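Local coordinates for multidrug resistance protein (Vibrio cholerae, PDB 1YC9) that forms a trimeric outer-membrane channel of the outer membrane factor family, through which multidrug efflux systems expel toxic compounds from the cell, at the interface of chains A and B. Numbering follows the deposited sequence. Chains: chain A/B, multidrug resistance protein.

Contact 1: the interface of chains A and B. Residues chain A 357-358, 361-362, 421; chain B 211, 214-215, 218.
B:Glu211 OE2, a carboxylate oxygen, is gripped by two donors of chain A that reach it from opposite faces of the carboxylate plane. The hydroxyl A:Ser362 OG donates to B:Glu211 OE2 on its anti side, 2.7 Å away. A:Arg421 NH2 comes tip to tip on the syn side, also 2.7 Å from B:Glu211 OE2, in a hydrogen bond that is also a salt bridge. The oxygen lies at the edge of the guanidinium, in its plane, while the two flat groups are turned 44° apart. An extended chain with CG anti to the backbone N (chi1 -176°) carries the glutamate out to meet them. Water 1 joins its second oxygen, OE1, to A:Arg421 NE, so the arginine serves both oxygens.

Further along, B:Asn218 uses its amide nitrogen twice. B:Asn218 ND2 donates to the anti lone pair of A:Asp358 OD1 at 2.9 Å, with carboxylate and amide nearly coplanar, and to A:Thr361 OG1 at 3.2 Å. An asparagine suits this place because one NH2 group can serve two acceptors. A:Thr361 OG1 in turn donates to the backbone oxygen A:Ala357 O, which leaves it ready to accept. Between the polar clusters, the B:Leu215 methyl CD2 packs 3.7 Å from A:Thr361 CG2 and also lies against the A:Asp358 carboxylate. The arginine-glutamate salt bridge and the asparagine's bonds thus tie helix 189-223 of one subunit to helices 326-391 and 398-433 of its neighbour, joining subunits in the helical barrel of the trimer.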
ATOM      1  N   ALA A 357       3.580  23.980   3.079  1.00 20.95           N
ATOM      2  CA  ALA A 357       2.548  24.949   2.846  1.00 21.11           C
ATOM      3  C   ALA A 357       1.352  24.740   3.765  1.00 21.76           C
ATOM      4  O   ALA A 357       0.780  25.729   4.235  1.00 22.28           O
ATOM      5  CB  ALA A 357       2.083  24.980   1.399  1.00 22.14           C
ATOM      6  N   ASP A 358       0.991  23.478   4.025  1.00 19.96           N
ATOM      7  CA  ASP A 358      -0.168  23.154   4.865  1.00 20.39           C
ATOM      8  C   ASP A 358       0.123  23.488   6.316  1.00 20.68           C
ATOM      9  O   ASP A 358      -0.718  24.051   6.999  1.00 19.84           O
ATOM     10  CB  ASP A 358      -0.552  21.693   4.763  1.00 18.92           C
ATOM     11  CG  ASP A 358      -1.432  21.390   3.551  1.00 19.85           C
ATOM     12  OD1 ASP A 358      -1.599  22.237   2.666  1.00 20.36           O
ATOM     13  OD2 ASP A 358      -1.984  20.273   3.394  1.00 26.86           O
ATOM     14  N   THR A 361      -0.162  27.192   6.547  1.00 23.01           N
ATOM     15  CA  THR A 361      -1.557  27.558   6.479  1.00 22.88           C
ATOM     16  C   THR A 361      -2.248  27.332   7.806  1.00 21.91           C
ATOM     17  O   THR A 361      -2.936  28.216   8.317  1.00 21.81           O
ATOM     18  CB  THR A 361      -2.247  26.741   5.368  1.00 22.30           C
ATOM     19  OG1 THR A 361      -1.830  27.256   4.094  1.00 22.79           O
ATOM     20  CG2 THR A 361      -3.714  26.924   5.403  1.00 24.19           C
ATOM     21  N   SER A 362      -2.057  26.161   8.384  1.00 21.65           N
ATOM     22  CA  SER A 362      -2.806  25.803   9.544  1.00 21.38           C
ATOM     23  C   SER A 362      -2.264  26.528  10.797  1.00 21.76           C
ATOM     24  O   SER A 362      -3.032  26.889  11.690  1.00 21.15           O
ATOM     25  CB  SER A 362      -2.809  24.300   9.743  1.00 21.90           C
ATOM     26  OG  SER A 362      -3.481  23.648   8.649  1.00 20.94           O
ATOM     27  N   ARG A 421      -4.326  20.830  18.908  1.00 22.76           N
ATOM     28  CA  ARG A 421      -3.913  21.064  17.561  1.00 22.19           C
ATOM     29  C   ARG A 421      -2.613  21.855  17.480  1.00 23.23           C
ATOM     30  O   ARG A 421      -1.856  21.671  16.528  1.00 22.90           O
ATOM     31  CB  ARG A 421      -5.019  21.737  16.764  1.00 21.71           C
ATOM     32  CG  ARG A 421      -4.750  21.947  15.301  1.00 21.71           C
ATOM     33  CD  ARG A 421      -5.981  22.370  14.577  1.00 23.52           C
ATOM     34  NE  ARG A 421      -5.762  22.690  13.183  1.00 23.08           N
ATOM     35  CZ  ARG A 421      -5.670  21.752  12.234  1.00 28.49           C
ATOM     36  NH1 ARG A 421      -5.745  20.462  12.534  1.00 30.41           N
ATOM     37  NH2 ARG A 421      -5.502  22.106  10.978  1.00 30.00           N
TER
ATOM     38  N   GLU B 211      -9.721  27.978   6.540  1.00 21.55           N
ATOM     39  CA  GLU B 211      -8.516  27.183   6.594  1.00 21.86           C
ATOM     40  C   GLU B 211      -8.607  26.016   5.618  1.00 21.38           C
ATOM     41  O   GLU B 211      -7.695  25.850   4.821  1.00 21.77           O
ATOM     42  CB  GLU B 211      -8.241  26.673   7.990  1.00 21.14           C
ATOM     43  CG  GLU B 211      -6.939  25.902   8.112  1.00 19.74           C
ATOM     44  CD  GLU B 211      -6.649  25.383   9.530  1.00 21.43           C
ATOM     45  OE1 GLU B 211      -7.227  25.882  10.550  1.00 21.24           O
ATOM     46  OE2 GLU B 211      -5.823  24.461   9.633  1.00 21.36           O
ATOM     47  N   GLN B 214      -8.107  26.972   2.055  1.00 20.26           N
ATOM     48  CA  GLN B 214      -6.724  27.193   1.706  1.00 21.05           C
ATOM     49  C   GLN B 214      -5.927  25.889   1.618  1.00 19.55           C
ATOM     50  O   GLN B 214      -5.131  25.736   0.705  1.00 20.34           O
ATOM     51  CB  GLN B 214      -6.028  28.171   2.649  1.00 20.28           C
ATOM     52  CG  GLN B 214      -4.577  28.430   2.281  1.00 24.34           C
ATOM     53  CD  GLN B 214      -4.394  29.128   0.924  1.00 28.98           C
ATOM     54  OE1 GLN B 214      -3.621  28.646   0.061  1.00 30.37           O
ATOM     55  NE2 GLN B 214      -5.139  30.220   0.707  1.00 30.15           N
ATOM     56  N   LEU B 215      -6.175  24.956   2.539  1.00 20.14           N
ATOM     57  CA  LEU B 215      -5.587  23.647   2.460  1.00 19.88           C
ATOM     58  C   LEU B 215      -5.964  22.929   1.180  1.00 19.18           C
ATOM     59  O   LEU B 215      -5.131  22.274   0.563  1.00 20.46           O
ATOM     60  CB  LEU B 215      -6.025  22.782   3.648  1.00 19.45           C
ATOM     61  CG  LEU B 215      -5.497  23.237   5.008  1.00 20.24           C
ATOM     62  CD1 LEU B 215      -6.080  22.363   6.086  1.00 20.40           C
ATOM     63  CD2 LEU B 215      -3.930  23.268   5.061  1.00 21.14           C
ATOM     64  N   ASN B 218      -3.947  24.363  -1.640  1.00 21.54           N
ATOM     65  CA  ASN B 218      -2.631  23.802  -1.556  1.00 21.19           C
ATOM     66  C   ASN B 218      -2.638  22.404  -2.219  1.00 19.83           C
ATOM     67  O   ASN B 218      -1.710  22.086  -2.965  1.00 19.69           O
ATOM     68  CB  ASN B 218      -2.133  23.695  -0.122  1.00 21.39           C
ATOM     69  CG  ASN B 218      -1.923  25.059   0.560  1.00 23.60           C
ATOM     70  OD1 ASN B 218      -1.994  26.111  -0.079  1.00 20.74           O
ATOM     71  ND2 ASN B 218      -1.707  25.025   1.840  1.00 22.09           N
TER
HETATM   72  O   HOH W   1      -5.449  25.487  12.566  1.00 20.27           O
HETATM   73  O   HOH W   2      -3.792  20.117   1.647  1.00 21.17           O

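Contact 2: the interface of chains A and B. Residues chain A 376, 379-380, 383, 407; chain B 193-194, 196-197, 200.
A:Gln379 and B:Lys196 cross at a slant, the glutamine amide lying alongside the aliphatic part of the lysine. A:Gln379 CD is 3.8 Å from B:Lys196 CB, and its amide oxygen and nitrogen both come near CD of the lysine. The glutamine gets there by a bend at chi2 (-78°), which turns the amide against the stem of B:Lys196. Lysine suits this place: its methylenes pack while the chain carries the ammonium NZ onward, past the glutamine.

Next to this pair, small residues let helix 326-391 of chain A and helix 189-223 of chain B, which build the coiled-coil-like wall of the efflux duct, come close. B:Ala197 CB sits 3.7 Å from A:Gln379 CB and also faces the backbone of A:Ala380. A:Ala376 CA meets the methyl B:Ala200 CB at 3.9 Å, and A:Ala383 packs by its methyl against B:Gln194. Alanine has no branch to hold the backbones apart.

B:Gln194 bends at chi2 in the other sense (68°), bringing its amide over A:Ala383 towards helix 398-433, where B:Gln194 NE2 makes a weak hydrogen bond to the hydroxyl A:Ser407 OG at 3.2 Å. The glutamine thereby touches two helices of chain A. On the lysine side of the contact a water links the chains: water 3 lies 2.8 Å from the amide oxygen A:Gln379 OE1 and is also bonded to the hydroxyl B:Ser193 OG.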
ATOM      1  N   ALA A 376     -16.432  31.806  22.607  1.00 23.04           N
ATOM      2  CA  ALA A 376     -17.651  31.022  22.718  1.00 20.78           C
ATOM      3  C   ALA A 376     -17.707  30.328  24.079  1.00 21.21           C
ATOM      4  O   ALA A 376     -18.753  30.307  24.690  1.00 21.15           O
ATOM      5  CB  ALA A 376     -17.753  29.970  21.581  1.00 21.88           C
ATOM      6  N   GLN A 379     -18.477  33.124  26.840  1.00 24.26           N
ATOM      7  CA  GLN A 379     -19.853  33.599  26.778  1.00 24.19           C
ATOM      8  C   GLN A 379     -20.855  32.530  27.120  1.00 24.25           C
ATOM      9  O   GLN A 379     -21.859  32.805  27.773  1.00 22.77           O
ATOM     10  CB  GLN A 379     -20.179  34.192  25.426  1.00 24.18           C
ATOM     11  CG  GLN A 379     -19.300  35.296  25.040  1.00 27.84           C
ATOM     12  CD  GLN A 379     -19.624  36.595  25.702  1.00 32.92           C
ATOM     13  OE1 GLN A 379     -20.561  36.691  26.499  1.00 32.40           O
ATOM     14  NE2 GLN A 379     -18.892  37.634  25.306  1.00 36.34           N
ATOM     15  N   ALA A 380     -20.569  31.285  26.744  1.00 23.82           N
ATOM     16  CA  ALA A 380     -21.452  30.214  27.131  1.00 23.39           C
ATOM     17  C   ALA A 380     -21.390  29.984  28.651  1.00 23.71           C
ATOM     18  O   ALA A 380     -22.395  29.608  29.282  1.00 22.83           O
ATOM     19  CB  ALA A 380     -21.056  28.917  26.328  1.00 24.36           C
ATOM     20  N   ALA A 383     -23.515  32.546  30.138  1.00 27.85           N
ATOM     21  CA  ALA A 383     -24.883  32.160  29.906  1.00 27.76           C
ATOM     22  C   ALA A 383     -25.372  31.134  30.903  1.00 28.19           C
ATOM     23  O   ALA A 383     -26.477  31.279  31.412  1.00 28.40           O
ATOM     24  CB  ALA A 383     -25.103  31.685  28.480  1.00 28.42           C
ATOM     25  N   SER A 407     -24.143  23.913  25.201  1.00 23.30           N
ATOM     26  CA  SER A 407     -23.366  24.873  24.437  1.00 24.03           C
ATOM     27  C   SER A 407     -21.985  25.014  25.065  1.00 23.27           C
ATOM     28  O   SER A 407     -20.980  24.990  24.332  1.00 22.51           O
ATOM     29  CB  SER A 407     -24.102  26.226  24.358  1.00 24.99           C
ATOM     30  OG  SER A 407     -23.212  27.255  23.944  1.00 30.31           O
TER
ATOM     31  N   SER B 193     -25.672  36.675  26.441  1.00 27.64           N
ATOM     32  CA  SER B 193     -24.422  35.939  26.546  1.00 28.79           C
ATOM     33  C   SER B 193     -24.485  34.693  25.631  1.00 28.89           C
ATOM     34  O   SER B 193     -23.521  34.364  24.967  1.00 28.50           O
ATOM     35  CB  SER B 193     -24.135  35.526  27.977  1.00 28.42           C
ATOM     36  OG  SER B 193     -23.930  36.675  28.801  1.00 30.63           O
ATOM     37  N   GLN B 194     -25.643  34.067  25.586  1.00 29.30           N
ATOM     38  CA  GLN B 194     -25.862  32.888  24.759  1.00 29.23           C
ATOM     39  C   GLN B 194     -25.706  33.246  23.308  1.00 29.18           C
ATOM     40  O   GLN B 194     -25.028  32.512  22.564  1.00 29.35           O
ATOM     41  CB  GLN B 194     -27.229  32.294  25.033  1.00 29.51           C
ATOM     42  CG  GLN B 194     -27.395  30.863  24.510  1.00 31.10           C
ATOM     43  CD  GLN B 194     -26.558  29.876  25.257  1.00 32.91           C
ATOM     44  OE1 GLN B 194     -26.940  29.441  26.308  1.00 36.04           O
ATOM     45  NE2 GLN B 194     -25.388  29.534  24.711  1.00 37.20           N
ATOM     46  N   LYS B 196     -24.058  35.752  22.037  1.00 26.01           N
ATOM     47  CA  LYS B 196     -22.667  36.036  21.760  1.00 25.63           C
ATOM     48  C   LYS B 196     -21.851  34.729  21.640  1.00 24.69           C
ATOM     49  O   LYS B 196     -20.973  34.652  20.806  1.00 24.58           O
ATOM     50  CB  LYS B 196     -22.097  36.960  22.829  1.00 25.56           C
ATOM     51  CG  LYS B 196     -22.680  38.339  22.751  1.00 29.66           C
ATOM     52  CD  LYS B 196     -22.209  39.200  23.959  1.00 33.95           C
ATOM     53  CE  LYS B 196     -22.541  40.657  23.726  1.00 37.59           C
ATOM     54  NZ  LYS B 196     -21.581  41.266  22.782  1.00 41.33           N
ATOM     55  N   ALA B 197     -22.209  33.720  22.419  1.00 24.75           N
ATOM     56  CA  ALA B 197     -21.541  32.428  22.384  1.00 25.94           C
ATOM     57  C   ALA B 197     -21.839  31.759  21.018  1.00 25.94           C
ATOM     58  O   ALA B 197     -20.899  31.306  20.313  1.00 24.88           O
ATOM     59  CB  ALA B 197     -22.000  31.571  23.493  1.00 26.13           C
ATOM     60  N   ALA B 200     -19.833  33.623  18.208  1.00 25.12           N
ATOM     61  CA  ALA B 200     -18.414  33.356  18.283  1.00 25.50           C
ATOM     62  C   ALA B 200     -18.167  31.940  17.705  1.00 25.38           C
ATOM     63  O   ALA B 200     -17.251  31.744  16.917  1.00 24.71           O
ATOM     64  CB  ALA B 200     -17.914  33.462  19.709  1.00 24.99           C
TER
HETATM   65  O   HOH W   3     -22.317  38.339  27.959  1.00 35.97           O

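Contact 3: the interface of chains A and B. Residues chain A 296-298, 307-308; chain B 84-88.
B:Arg88 meets A:Phe298 and A:Asn308 where chains of the outer membrane factor family join at the end of their shared beta-barrel. A loop following strand 73-84 of chain B here runs against strand 286-298 and the loop residues A:Gly307 and A:Asn308. From B:Arg88 CB, 3.6 Å from the amide oxygen A:Asn308 OD1, the chain runs extended to NE, with CG anti to the backbone N (chi1 -157°), and brings the guanidinium beside the CD2 edge of the A:Phe298 ring. At the tip, B:Arg88 NH1 lies 4.1 Å from the ring atom A:Phe298 CD2, the guanidinium nearly perpendicular to the ring (87°). The second terminal nitrogen, NH2, is bonded to water 5, which also contacts A:Phe298 O, A:Asn308 ND2 and the arginine's own carbonyl oxygen. Arginine fits here because its long arm reaches the phenylalanine while its N-H groups can bind the water that reaches the carbonyls.

Backbone and polar side-chain groups add further bonds. A:Phe298 N donates to B:Arg88 O at 2.9 Å. B:Ser86, with its hydroxyl anti to the backbone N, donates from OG to A:Gln296 O at 2.6 Å. Serine is short enough to sit close to the strand. A:Gly307 O receives B:Glu87 N at 2.8 Å and a hydrogen bond from the ammonium B:Lys84 NZ at 2.9 Å. Glycine accommodates the positive phi of 93° that A:Gly307 adopts, and the B:Glu87 carboxylate carbon CD packs 3.8 Å from A:Gly307 CA.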
ATOM      1  N   GLN A 296      48.460 -29.834 -15.719  1.00 13.85           N
ATOM      2  CA  GLN A 296      47.535 -30.694 -16.492  1.00 14.41           C
ATOM      3  C   GLN A 296      48.332 -31.904 -16.898  1.00 14.44           C
ATOM      4  O   GLN A 296      49.437 -31.826 -17.438  1.00 15.82           O
ATOM      5  CB  GLN A 296      46.993 -29.922 -17.701  1.00 13.19           C
ATOM      6  CG  GLN A 296      46.163 -28.722 -17.365  1.00 15.00           C
ATOM      7  CD  GLN A 296      45.861 -27.856 -18.573  1.00 17.25           C
ATOM      8  OE1 GLN A 296      46.587 -27.901 -19.556  1.00 18.98           O
ATOM      9  NE2 GLN A 296      44.770 -27.134 -18.512  1.00 20.34           N
ATOM     10  N   ALA A 297      47.751 -33.122 -16.708  1.00 15.90           N
ATOM     11  CA  ALA A 297      48.424 -34.315 -17.066  1.00 14.07           C
ATOM     12  C   ALA A 297      47.499 -35.485 -17.440  1.00 14.50           C
ATOM     13  O   ALA A 297      46.429 -35.584 -16.882  1.00 15.61           O
ATOM     14  CB  ALA A 297      49.384 -34.754 -15.922  1.00 15.46           C
ATOM     15  N   PHE A 298      47.973 -36.230 -18.414  1.00 15.18           N
ATOM     16  CA  PHE A 298      47.531 -37.605 -18.714  1.00 17.25           C
ATOM     17  C   PHE A 298      48.221 -38.420 -17.642  1.00 17.00           C
ATOM     18  O   PHE A 298      49.455 -38.503 -17.629  1.00 20.00           O
ATOM     19  CB  PHE A 298      48.035 -37.945 -20.102  1.00 17.85           C
ATOM     20  CG  PHE A 298      47.703 -39.332 -20.545  1.00 21.36           C
ATOM     21  CD1 PHE A 298      46.587 -39.565 -21.343  1.00 20.24           C
ATOM     22  CD2 PHE A 298      48.510 -40.385 -20.200  1.00 23.74           C
ATOM     23  CE1 PHE A 298      46.294 -40.829 -21.768  1.00 23.61           C
ATOM     24  CE2 PHE A 298      48.174 -41.696 -20.642  1.00 26.20           C
ATOM     25  CZ  PHE A 298      47.087 -41.867 -21.421  1.00 20.42           C
ATOM     26  N   GLY A 307      57.412 -30.385 -17.081  1.00 18.33           N
ATOM     27  CA  GLY A 307      56.803 -30.200 -18.400  1.00 19.09           C
ATOM     28  C   GLY A 307      55.274 -30.222 -18.474  1.00 16.82           C
ATOM     29  O   GLY A 307      54.711 -29.825 -19.502  1.00 18.15           O
ATOM     30  N   ASN A 308      54.615 -30.632 -17.384  1.00 16.59           N
ATOM     31  CA  ASN A 308      53.156 -30.696 -17.281  1.00 15.87           C
ATOM     32  C   ASN A 308      52.559 -29.499 -16.678  1.00 14.89           C
ATOM     33  O   ASN A 308      51.377 -29.448 -16.389  1.00 15.13           O
ATOM     34  CB  ASN A 308      52.695 -31.989 -16.556  1.00 16.37           C
ATOM     35  CG  ASN A 308      53.007 -33.224 -17.375  1.00 17.16           C
ATOM     36  OD1 ASN A 308      53.425 -33.118 -18.512  1.00 19.94           O
ATOM     37  ND2 ASN A 308      52.761 -34.423 -16.791  1.00 19.26           N
TER
ATOM     38  N   LYS B  84      51.358 -21.695 -22.684  1.00 14.95           N
ATOM     39  CA  LYS B  84      52.243 -22.816 -22.570  1.00 14.05           C
ATOM     40  C   LYS B  84      51.336 -24.029 -22.361  1.00 14.47           C
ATOM     41  O   LYS B  84      50.500 -23.983 -21.476  1.00 13.91           O
ATOM     42  CB  LYS B  84      53.135 -22.738 -21.371  1.00 15.77           C
ATOM     43  CG  LYS B  84      54.182 -23.787 -21.441  1.00 19.64           C
ATOM     44  CD  LYS B  84      54.251 -24.630 -20.293  1.00 22.45           C
ATOM     45  CE  LYS B  84      55.404 -25.672 -20.439  1.00 22.48           C
ATOM     46  NZ  LYS B  84      54.835 -27.010 -20.196  1.00 19.03           N
ATOM     47  N   VAL B  85      51.473 -25.003 -23.226  1.00 14.39           N
ATOM     48  CA  VAL B  85      50.668 -26.253 -23.152  1.00 17.04           C
ATOM     49  C   VAL B  85      51.456 -27.253 -22.317  1.00 16.18           C
ATOM     50  O   VAL B  85      52.700 -27.349 -22.403  1.00 15.36           O
ATOM     51  CB  VAL B  85      50.419 -26.767 -24.579  1.00 17.99           C
ATOM     52  CG1 VAL B  85      49.667 -28.100 -24.623  1.00 23.50           C
ATOM     53  CG2 VAL B  85      49.620 -25.720 -25.326  1.00 20.10           C
ATOM     54  N   SER B  86      50.728 -28.059 -21.536  1.00 15.75           N
ATOM     55  CA  SER B  86      51.338 -29.194 -20.895  1.00 15.13           C
ATOM     56  C   SER B  86      51.959 -30.192 -21.917  1.00 16.43           C
ATOM     57  O   SER B  86      51.359 -30.501 -22.941  1.00 16.42           O
ATOM     58  CB  SER B  86      50.304 -29.924 -20.003  1.00 15.55           C
ATOM     59  OG  SER B  86      50.942 -31.081 -19.465  1.00 15.39           O
ATOM     60  N   GLU B  87      53.111 -30.752 -21.590  1.00 15.73           N
ATOM     61  CA  GLU B  87      53.812 -31.614 -22.517  1.00 18.80           C
ATOM     62  C   GLU B  87      53.121 -32.977 -22.658  1.00 19.69           C
ATOM     63  O   GLU B  87      53.292 -33.603 -23.697  1.00 18.91           O
ATOM     64  CB  GLU B  87      55.255 -31.882 -22.130  1.00 19.29           C
ATOM     65  CG  GLU B  87      56.180 -30.686 -22.376  1.00 22.91           C
ATOM     66  CD  GLU B  87      57.636 -31.024 -22.033  1.00 27.85           C
ATOM     67  OE1 GLU B  87      58.349 -30.120 -21.598  1.00 28.57           O
ATOM     68  OE2 GLU B  87      58.060 -32.197 -22.168  1.00 34.76           O
ATOM     69  N   ARG B  88      52.398 -33.398 -21.631  1.00 18.88           N
ATOM     70  CA  ARG B  88      51.813 -34.766 -21.599  1.00 19.95           C
ATOM     71  C   ARG B  88      50.436 -34.689 -21.003  1.00 18.46           C
ATOM     72  O   ARG B  88      50.210 -35.052 -19.838  1.00 17.19           O
ATOM     73  CB  ARG B  88      52.749 -35.725 -20.829  1.00 21.39           C
ATOM     74  CG  ARG B  88      52.589 -37.251 -21.186  1.00 30.42           C
ATOM     75  CD  ARG B  88      53.867 -38.188 -20.875  1.00 37.14           C
ATOM     76  NE  ARG B  88      53.470 -39.604 -20.749  1.00 41.48           N
ATOM     77  CZ  ARG B  88      52.767 -40.117 -19.707  1.00 46.21           C
ATOM     78  NH1 ARG B  88      52.410 -41.401 -19.712  1.00 47.26           N
ATOM     79  NH2 ARG B  88      52.411 -39.365 -18.665  1.00 45.86           N
TER
HETATM   80  O   HOH W   4      47.844 -27.738 -21.854  1.00 16.52           O
HETATM   81  O   HOH W   5      51.563 -36.786 -18.090  1.00 26.90           O

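Contact 4: the interface of chains A and B. Residues chain A 329, 332-333, 335-336; chain B 54, 57-58, 61-62.
Helix 326-391 of chain A packs against helix 47-67 of chain B, close to the start of the former. B:Lys57 spans the crossing: an extended chain, CG anti to the backbone N (chi1 -179°), takes it over the methyls of A:Thr332 and A:Ala336 and delivers its ammonium to A:Glu335. There B:Lys57 NZ bonds to the carboxylate oxygen A:Glu335 OE2 at 2.8 Å in a salt bridge, meeting it on the anti side, 22° out of the carboxylate plane. Lysine suits this role, since its methylenes can cover neighbouring methyls: B:Lys57 CG is 3.8 Å from A:Thr332 CG2.

Two glycines of chain B let chain A approach closely. A:Ala336 CB sits 3.7 Å from B:Gly58 CA, and A:Thr332 CG2 is 3.7 Å from B:Gly61 CA; glycine, with no side chain, lets the methyls rest on its CA. Threonine turns its methyl, anti to the backbone N, towards the partner helix. A:Ser333 lies at the opposite flank from the salt bridge. Its OG makes weak hydrogen bonds to B:Gly58 O and to A:Gly329 O within its own helix. A:Ser333 OG is also 2.9 Å from water 6, which contacts B:Gly58 O at 3.0 Å. The short serine side chain brings its hydroxyl within reach of the glycine backbone. Close glycine contacts and the lysine-glutamate salt bridge help hold neighbouring subunits together towards the beta-barrel end of the helical duct, helping to keep its wall continuous.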
ATOM      1  N   GLY A 329      16.528  -2.139 -26.553  1.00 16.84           N
ATOM      2  CA  GLY A 329      15.464  -2.198 -25.597  1.00 16.81           C
ATOM      3  C   GLY A 329      15.984  -1.925 -24.162  1.00 17.95           C
ATOM      4  O   GLY A 329      15.253  -1.330 -23.381  1.00 17.18           O
ATOM      5  N   THR A 332      16.374   1.770 -23.899  1.00 15.99           N
ATOM      6  CA  THR A 332      15.070   2.364 -23.690  1.00 17.51           C
ATOM      7  C   THR A 332      14.543   2.179 -22.249  1.00 17.13           C
ATOM      8  O   THR A 332      14.044   3.115 -21.659  1.00 19.38           O
ATOM      9  CB  THR A 332      14.057   1.799 -24.739  1.00 18.65           C
ATOM     10  OG1 THR A 332      14.493   2.231 -26.031  1.00 16.14           O
ATOM     11  CG2 THR A 332      12.666   2.381 -24.511  1.00 19.25           C
ATOM     12  N   SER A 333      14.660   0.982 -21.708  1.00 17.66           N
ATOM     13  CA  SER A 333      14.207   0.699 -20.368  1.00 18.12           C
ATOM     14  C   SER A 333      15.017   1.524 -19.346  1.00 17.20           C
ATOM     15  O   SER A 333      14.429   2.027 -18.380  1.00 17.24           O
ATOM     16  CB  SER A 333      14.278  -0.792 -20.114  1.00 18.61           C
ATOM     17  OG  SER A 333      13.240  -1.403 -20.870  1.00 19.66           O
ATOM     18  N   GLU A 335      16.523   4.432 -19.941  1.00 18.98           N
ATOM     19  CA  GLU A 335      16.103   5.837 -20.065  1.00 20.38           C
ATOM     20  C   GLU A 335      14.802   6.051 -19.345  1.00 19.41           C
ATOM     21  O   GLU A 335      14.647   7.030 -18.672  1.00 20.51           O
ATOM     22  CB  GLU A 335      15.940   6.301 -21.528  1.00 19.39           C
ATOM     23  CG  GLU A 335      17.225   6.334 -22.313  1.00 22.38           C
ATOM     24  CD  GLU A 335      17.012   6.523 -23.808  1.00 27.19           C
ATOM     25  OE1 GLU A 335      18.037   6.630 -24.549  1.00 29.17           O
ATOM     26  OE2 GLU A 335      15.814   6.540 -24.248  1.00 29.87           O
ATOM     27  N   ALA A 336      13.859   5.126 -19.499  1.00 18.86           N
ATOM     28  CA  ALA A 336      12.577   5.176 -18.847  1.00 18.67           C
ATOM     29  C   ALA A 336      12.718   5.184 -17.313  1.00 19.03           C
ATOM     30  O   ALA A 336      12.026   5.920 -16.628  1.00 17.84           O
ATOM     31  CB  ALA A 336      11.763   4.043 -19.252  1.00 19.50           C
TER
ATOM     32  N   ALA B  54       6.847   7.435 -18.315  1.00 22.84           N
ATOM     33  CA  ALA B  54       8.066   6.653 -18.096  1.00 22.76           C
ATOM     34  C   ALA B  54       7.782   5.166 -17.968  1.00 20.76           C
ATOM     35  O   ALA B  54       8.482   4.339 -18.560  1.00 19.79           O
ATOM     36  CB  ALA B  54       8.802   7.156 -16.876  1.00 22.20           C
ATOM     37  N   LYS B  57       7.069   3.853 -21.406  1.00 19.44           N
ATOM     38  CA  LYS B  57       8.297   3.718 -22.158  1.00 20.77           C
ATOM     39  C   LYS B  57       9.067   2.486 -21.684  1.00 21.43           C
ATOM     40  O   LYS B  57       9.659   1.774 -22.489  1.00 20.71           O
ATOM     41  CB  LYS B  57       9.139   4.997 -22.087  1.00 20.57           C
ATOM     42  CG  LYS B  57      10.441   4.974 -22.855  1.00 22.06           C
ATOM     43  CD  LYS B  57      11.203   6.280 -22.725  1.00 25.42           C
ATOM     44  CE  LYS B  57      12.538   6.183 -23.413  1.00 26.70           C
ATOM     45  NZ  LYS B  57      13.275   7.466 -23.481  1.00 27.29           N
ATOM     46  N   GLY B  58       9.011   2.210 -20.395  1.00 20.84           N
ATOM     47  CA  GLY B  58       9.657   1.040 -19.824  1.00 19.88           C
ATOM     48  C   GLY B  58       9.145  -0.228 -20.446  1.00 19.56           C
ATOM     49  O   GLY B  58       9.907  -1.106 -20.845  1.00 19.30           O
ATOM     50  N   GLY B  61      10.434  -0.598 -23.952  1.00 17.51           N
ATOM     51  CA  GLY B  61      11.767  -1.171 -23.911  1.00 18.04           C
ATOM     52  C   GLY B  61      11.803  -2.627 -23.562  1.00 17.94           C
ATOM     53  O   GLY B  61      12.604  -3.367 -24.137  1.00 18.93           O
ATOM     54  N   PHE B  62      10.952  -3.069 -22.659  1.00 17.84           N
ATOM     55  CA  PHE B  62      10.932  -4.469 -22.274  1.00 18.00           C
ATOM     56  C   PHE B  62      10.456  -5.299 -23.479  1.00 17.40           C
ATOM     57  O   PHE B  62      11.032  -6.332 -23.776  1.00 17.17           O
ATOM     58  CB  PHE B  62      10.064  -4.736 -21.085  1.00 19.16           C
ATOM     59  CG  PHE B  62       9.994  -6.240 -20.730  1.00 24.62           C
ATOM     60  CD1 PHE B  62      11.072  -6.880 -20.102  1.00 31.58           C
ATOM     61  CD2 PHE B  62       8.905  -6.991 -21.094  1.00 31.55           C
ATOM     62  CE1 PHE B  62      11.024  -8.259 -19.792  1.00 35.05           C
ATOM     63  CE2 PHE B  62       8.834  -8.397 -20.820  1.00 33.23           C
ATOM     64  CZ  PHE B  62       9.897  -9.017 -20.167  1.00 36.42           C
TER
HETATM   65  O   HOH W   6      11.614  -2.039 -18.560  1.00 35.62           O

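Contacts 1, 2 and 4 are all made by helix 326-391 of chain A, and contacts 1 and 2 share helix 189-223 of chain B and helix 398-433 of chain A as well. Measured between the centres of their C-alpha atoms, contact 1 lies about 28 Å from contact 2 and about 39 Å from contact 4, and contact 2 lies about 65 Å from contact 4. Contact 3 joins the chains through strand and loop residues, about 51 Å from contact 4 and 106 Å from contact 2. One subunit interface therefore runs along the long duct, from beta-barrel to helical end, and recurs between the three subunits that complete the channel.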